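Local coordinates for protein D-psicose 3-epimerase (PDB 2HK0) that probably catalyses the metal-dependent epimerisation of the ketohexoses D-psicose and D-fructose at C3, working as a TIM-barrel enzyme, at residues Glu185-Val190 / Val198-Asp203; Ser28-Glu33 / Glu43-Leu48. All coordinates share one frame; numbering follows the deposited sequence.

Interaction 1 (Glu185-Val190 / Val198-Asp203); sequences EGVAFV and VKVMLD
V190 and V200 meet methyl to methyl: CG2 of V190 lies 3.4 Å from CG2 of V200, tighter than ordinary van der Waals contact, with the two side chains slanted across one another. In V200, CG1 lies opposite the backbone N (chi1 175°), which leaves CG2 beside that nitrogen to make its closest contacts. V190 has the same rotamer (chi1 167°) but uses both branches. Its CG1 rests on the strand backbone, 3.3 Å from O of V198, while CG2, besides meeting V200, faces CG1 of V198 at 4.3 Å. V187 arrives about perpendicular to V200, and its CG2 reaches V200 CG2 at 3.9 Å. One strand methyl therefore packs against two helix valines a turn apart, and it also lies 3.6 Å from O of G186, an oxygen that already accepts the hydrogen bond of V190 N. G186 brings no side chain to the interface, and its CA stands 5.9 Å from the CA of V200. Helix 183-193 and strand 198-203 are the second and third elements of a beta-alpha-beta crossover in the TIM barrel; here the short axes run nearly antiparallel (168°) and approach to 7.9 Å. The strand pairs with parallel neighbours on both sides, backbone hydrogen bonds linking K199 with L167 and I169, and V200 with L224 and G226. Beside the valines, L224 packs on V187 and V190, and I153 and A157 of helix 142-162 cover V198. M201, a selenomethionine next after V200, turns its side chain from the helix and touches H227, H229, C168 and E170 on the flanking strands.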
loop_
_atom_site.group_PDB
_atom_site.type_symbol
_atom_site.label_atom_id
_atom_site.label_comp_id
_atom_site.label_asym_id
_atom_site.label_seq_id
_atom_site.Cartn_x
_atom_site.Cartn_y
_atom_site.Cartn_z
ATOM N N GLU A 185 -0.435 23.687 5.069
ATOM C CA GLU A 185 -0.175 24.757 6.030
ATOM C C GLU A 185 1.200 25.359 5.740
ATOM O O GLU A 185 1.389 26.574 5.851
ATOM C CB GLU A 185 -0.207 24.220 7.467
ATOM C CG GLU A 185 -1.577 23.773 7.950
ATOM C CD GLU A 185 -1.557 23.285 9.391
ATOM O OE1 GLU A 185 -0.626 22.539 9.762
ATOM O OE2 GLU A 185 -2.473 23.639 10.155
ATOM N N GLY A 186 2.157 24.503 5.368
ATOM C CA GLY A 186 3.502 24.966 5.063
ATOM C C GLY A 186 3.471 25.910 3.875
ATOM O O GLY A 186 4.091 26.973 3.890
ATOM N N VAL A 187 2.745 25.525 2.837
ATOM C CA VAL A 187 2.622 26.375 1.661
ATOM C C VAL A 187 1.946 27.720 1.993
ATOM O O VAL A 187 2.361 28.760 1.489
ATOM C CB VAL A 187 1.829 25.656 0.561
ATOM C CG1 VAL A 187 1.383 26.659 -0.517
ATOM C CG2 VAL A 187 2.705 24.555 -0.072
ATOM N N ALA A 188 0.930 27.710 2.856
ATOM C CA ALA A 188 0.238 28.959 3.195
ATOM C C ALA A 188 1.218 29.884 3.903
ATOM O O ALA A 188 1.278 31.077 3.623
ATOM C CB ALA A 188 -0.975 28.686 4.090
ATOM N N PHE A 189 1.998 29.317 4.811
ATOM C CA PHE A 189 2.975 30.093 5.555
ATOM C C PHE A 189 3.997 30.735 4.607
ATOM O O PHE A 189 4.302 31.917 4.726
ATOM C CB PHE A 189 3.690 29.188 6.568
ATOM C CG PHE A 189 4.764 29.880 7.353
ATOM C CD1 PHE A 189 6.053 30.008 6.838
ATOM C CD2 PHE A 189 4.492 30.388 8.616
ATOM C CE1 PHE A 189 7.060 30.638 7.583
ATOM C CE2 PHE A 189 5.493 31.025 9.377
ATOM C CZ PHE A 189 6.773 31.150 8.864
ATOM N N VAL A 190 4.532 29.936 3.686
ATOM C CA VAL A 190 5.511 30.414 2.726
ATOM C C VAL A 190 4.929 31.527 1.827
ATOM O O VAL A 190 5.601 32.532 1.553
ATOM C CB VAL A 190 6.050 29.220 1.891
ATOM C CG1 VAL A 190 6.830 29.704 0.664
ATOM C CG2 VAL A 190 6.968 28.382 2.780
ATOM N N VAL A 198 12.328 31.565 0.153
ATOM C CA VAL A 198 11.776 30.868 1.312
ATOM C C VAL A 198 10.916 29.774 0.689
ATOM O O VAL A 198 10.024 30.047 -0.121
ATOM C CB VAL A 198 10.944 31.796 2.221
ATOM C CG1 VAL A 198 10.320 30.991 3.358
ATOM C CG2 VAL A 198 11.863 32.894 2.818
ATOM N N LYS A 199 11.210 28.532 1.072
ATOM C CA LYS A 199 10.569 27.351 0.518
ATOM C C LYS A 199 9.983 26.427 1.583
ATOM O O LYS A 199 10.277 26.553 2.779
ATOM C CB LYS A 199 11.616 26.554 -0.276
ATOM C CG LYS A 199 12.366 27.352 -1.343
ATOM C CD LYS A 199 11.444 27.693 -2.501
ATOM C CE LYS A 199 12.064 28.729 -3.443
ATOM N NZ LYS A 199 13.404 28.308 -3.910
ATOM N N VAL A 200 9.172 25.476 1.131
ATOM C CA VAL A 200 8.572 24.510 2.031
ATOM C C VAL A 200 9.481 23.293 2.074
ATOM O O VAL A 200 10.126 22.954 1.076
ATOM C CB VAL A 200 7.169 24.059 1.546
ATOM C CG1 VAL A 200 6.636 22.953 2.446
ATOM C CG2 VAL A 200 6.200 25.244 1.586
HETATM N N MSE A 201 9.525 22.639 3.228
HETATM C CA MSE A 201 10.345 21.437 3.395
HETATM C C MSE A 201 9.503 20.317 3.996
HETATM O O MSE A 201 8.827 20.517 5.014
HETATM C CB MSE A 201 11.519 21.752 4.310
HETATM C CG MSE A 201 12.338 20.575 4.674
HETATM SE SE MSE A 201 13.798 21.115 5.819
HETATM C CE MSE A 201 14.311 19.335 6.445
ATOM N N LEU A 202 9.533 19.144 3.368
ATOM C CA LEU A 202 8.760 17.994 3.849
ATOM C C LEU A 202 9.680 16.861 4.307
ATOM O O LEU A 202 10.808 16.722 3.828
ATOM C CB LEU A 202 7.812 17.486 2.750
ATOM C CG LEU A 202 6.804 18.524 2.241
ATOM C CD1 LEU A 202 5.913 17.913 1.146
ATOM C CD2 LEU A 202 5.962 19.027 3.420
ATOM N N ASP A 203 9.165 16.026 5.200
ATOM C CA ASP A 203 9.943 14.934 5.786
ATOM C C ASP A 203 9.015 13.706 5.892
ATOM O O ASP A 203 7.957 13.785 6.519
ATOM C CB ASP A 203 10.411 15.420 7.158
ATOM C CG ASP A 203 11.255 14.414 7.899
ATOM O OD1 ASP A 203 10.977 13.199 7.791
ATOM O OD2 ASP A 203 12.175 14.850 8.622
#

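Interaction 2 (Ser28-Glu33 / Glu43-Leu48)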
loop_
_atom_site.group_PDB
_atom_site.type_symbol
_atom_site.label_atom_id
_atom_site.label_comp_id
_atom_site.label_asym_id
_atom_site.label_seq_id
_atom_site.Cartn_x
_atom_site.Cartn_y
_atom_site.Cartn_z
ATOM N N SER A 28 24.703 12.815 11.776
ATOM C CA SER A 28 24.390 12.366 13.143
ATOM C C SER A 28 23.878 10.915 13.222
ATOM O O SER A 28 23.704 10.350 14.311
ATOM C CB SER A 28 23.368 13.293 13.792
ATOM O OG SER A 28 23.974 14.520 14.143
ATOM N N TYR A 29 23.612 10.334 12.065
ATOM C CA TYR A 29 23.188 8.938 11.967
ATOM C C TYR A 29 24.229 8.052 12.680
ATOM O O TYR A 29 23.894 7.058 13.310
ATOM C CB TYR A 29 23.140 8.564 10.488
ATOM C CG TYR A 29 23.096 7.089 10.158
ATOM C CD1 TYR A 29 21.977 6.314 10.463
ATOM C CD2 TYR A 29 24.120 6.501 9.424
ATOM C CE1 TYR A 29 21.872 4.992 10.023
ATOM C CE2 TYR A 29 24.035 5.190 8.986
ATOM C CZ TYR A 29 22.907 4.437 9.278
ATOM O OH TYR A 29 22.812 3.142 8.791
ATOM N N TRP A 30 25.494 8.437 12.572
ATOM C CA TRP A 30 26.606 7.685 13.163
ATOM C C TRP A 30 26.987 8.104 14.594
ATOM O O TRP A 30 27.904 7.522 15.179
ATOM C CB TRP A 30 27.847 7.817 12.265
ATOM C CG TRP A 30 27.799 7.020 10.976
ATOM C CD1 TRP A 30 28.044 5.684 10.831
ATOM C CD2 TRP A 30 27.486 7.513 9.664
ATOM N NE1 TRP A 30 27.904 5.312 9.518
ATOM C CE2 TRP A 30 27.559 6.415 8.779
ATOM C CE3 TRP A 30 27.146 8.775 9.152
ATOM C CZ2 TRP A 30 27.303 6.540 7.405
ATOM C CZ3 TRP A 30 26.892 8.901 7.790
ATOM C CH2 TRP A 30 26.972 7.786 6.933
ATOM N N GLU A 31 26.293 9.082 15.171
ATOM C CA GLU A 31 26.647 9.535 16.517
ATOM C C GLU A 31 25.555 9.377 17.568
ATOM O O GLU A 31 24.426 8.980 17.254
ATOM C CB GLU A 31 27.082 10.999 16.471
ATOM C CG GLU A 31 28.321 11.260 15.627
ATOM C CD GLU A 31 29.584 10.645 16.232
ATOM O OE1 GLU A 31 29.665 10.551 17.476
ATOM O OE2 GLU A 31 30.497 10.269 15.465
ATOM N N HIS A 32 25.902 9.699 18.819
ATOM C CA HIS A 32 24.970 9.613 19.944
ATOM C C HIS A 32 24.805 10.978 20.587
ATOM O O HIS A 32 23.904 11.192 21.389
ATOM C CB HIS A 32 25.496 8.649 21.008
ATOM C CG HIS A 32 25.762 7.272 20.497
ATOM N ND1 HIS A 32 24.791 6.503 19.892
ATOM C CD2 HIS A 32 26.894 6.528 20.486
ATOM C CE1 HIS A 32 25.315 5.345 19.530
ATOM N NE2 HIS A 32 26.589 5.335 19.877
ATOM N N GLU A 33 25.700 11.895 20.240
ATOM C CA GLU A 33 25.688 13.242 20.786
ATOM C C GLU A 33 25.648 14.276 19.648
ATOM O O GLU A 33 26.305 14.093 18.613
ATOM C CB GLU A 33 26.956 13.446 21.616
ATOM C CG GLU A 33 26.732 13.970 23.014
ATOM C CD GLU A 33 25.939 13.014 23.874
ATOM O OE1 GLU A 33 26.329 11.832 23.990
ATOM O OE2 GLU A 33 24.924 13.452 24.440
ATOM N N GLU A 43 34.596 13.334 4.290
ATOM C CA GLU A 43 35.284 12.321 3.500
ATOM C C GLU A 43 34.589 10.964 3.557
ATOM O O GLU A 43 34.482 10.271 2.550
ATOM C CB GLU A 43 36.723 12.162 4.003
ATOM C CG GLU A 43 37.531 11.164 3.186
ATOM C CD GLU A 43 38.830 10.747 3.868
ATOM O OE1 GLU A 43 39.557 11.637 4.357
ATOM O OE2 GLU A 43 39.120 9.526 3.897
ATOM N N LYS A 44 34.123 10.573 4.738
ATOM C CA LYS A 44 33.464 9.283 4.898
ATOM C C LYS A 44 32.180 9.202 4.077
ATOM O O LYS A 44 31.960 8.240 3.336
ATOM C CB LYS A 44 33.131 9.050 6.373
ATOM C CG LYS A 44 32.575 7.673 6.697
ATOM C CD LYS A 44 31.610 7.765 7.868
ATOM C CE LYS A 44 31.759 6.635 8.858
ATOM N NZ LYS A 44 31.526 5.291 8.330
ATOM N N VAL A 45 31.321 10.207 4.227
ATOM C CA VAL A 45 30.056 10.231 3.505
ATOM C C VAL A 45 30.300 10.278 1.994
ATOM O O VAL A 45 29.614 9.601 1.225
ATOM C CB VAL A 45 29.195 11.436 3.981
ATOM C CG1 VAL A 45 27.982 11.609 3.101
ATOM C CG2 VAL A 45 28.774 11.204 5.439
ATOM N N ALA A 46 31.295 11.053 1.564
ATOM C CA ALA A 46 31.604 11.129 0.139
ATOM C C ALA A 46 32.025 9.740 -0.352
ATOM O O ALA A 46 31.596 9.287 -1.414
ATOM C CB ALA A 46 32.725 12.130 -0.111
ATOM N N LYS A 47 32.857 9.060 0.434
ATOM C CA LYS A 47 33.326 7.734 0.043
ATOM C C LYS A 47 32.187 6.726 -0.060
ATOM O O LYS A 47 32.284 5.759 -0.804
ATOM C CB LYS A 47 34.366 7.215 1.036
ATOM C CG LYS A 47 35.653 8.026 1.110
ATOM C CD LYS A 47 36.520 7.875 -0.129
ATOM C CE LYS A 47 37.890 8.520 0.104
ATOM N NZ LYS A 47 38.531 8.005 1.362
ATOM N N LEU A 48 31.116 6.935 0.693
ATOM C CA LEU A 48 29.987 6.017 0.630
ATOM C C LEU A 48 29.141 6.288 -0.620
ATOM O O LEU A 48 28.190 5.568 -0.907
ATOM C CB LEU A 48 29.130 6.137 1.899
ATOM C CG LEU A 48 29.825 5.726 3.206
ATOM C CD1 LEU A 48 28.921 6.066 4.392
ATOM C CD2 LEU A 48 30.155 4.223 3.180
#
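NZ of K44 has two partners, the W30 indole and D293, with which it forms a salt bridge; the cation-pi contact puts NZ 4.2 Å from the centroid of the five-membered ring, off-centre at 30° from the normal. CE sits more squarely over this face, 10° off the normal, in a CH-pi contact. The lysine leaves the helix with CG opposite its backbone N (chi1 -174°), then bends at each later torsion to lay its end across the indole. D293 OD1 also receives a weak hydrogen bond from W30 NE1, so one carboxylate oxygen links ring and ammonium. Y29 backs the other face, its CD2 3.4 Å above the centre of the indole. The six-membered part of the indole meets V45 and L48 obliquely: CZ2 meets CD1 of L48 at 3.5 Å, and CZ3 meets CG2 of V45 at 3.8 Å. I25 of strand 22-26 touches both W30 and V45, while M292 of helix 289-307 packs on W30. The tryptophan thus joins the first strand-to-helix loop to the first and last helices where the TIM barrel closes.

Overall arrangement
Interactions 1 and 2 lie on opposite sides of the centre of the chain, their centres 28 Å apart and their nearest atoms about 12 Å apart, without touching. They follow in series along the chain: 28-33 / 43-48 belongs to the first strand-helix unit, 185-190 / 198-203 to the helix before the sixth strand and that strand itself. Interaction 1 is buried helix-on-barrel packing; interaction 2 is partly buried, and its centre is about 16 Å from the centre of the chain, against about 13 Å for interaction 1. Strand 198-203 ends at D203, which touches H229 and lies close to E170 and E264, a cluster consistent with the metal site of this epimerase family.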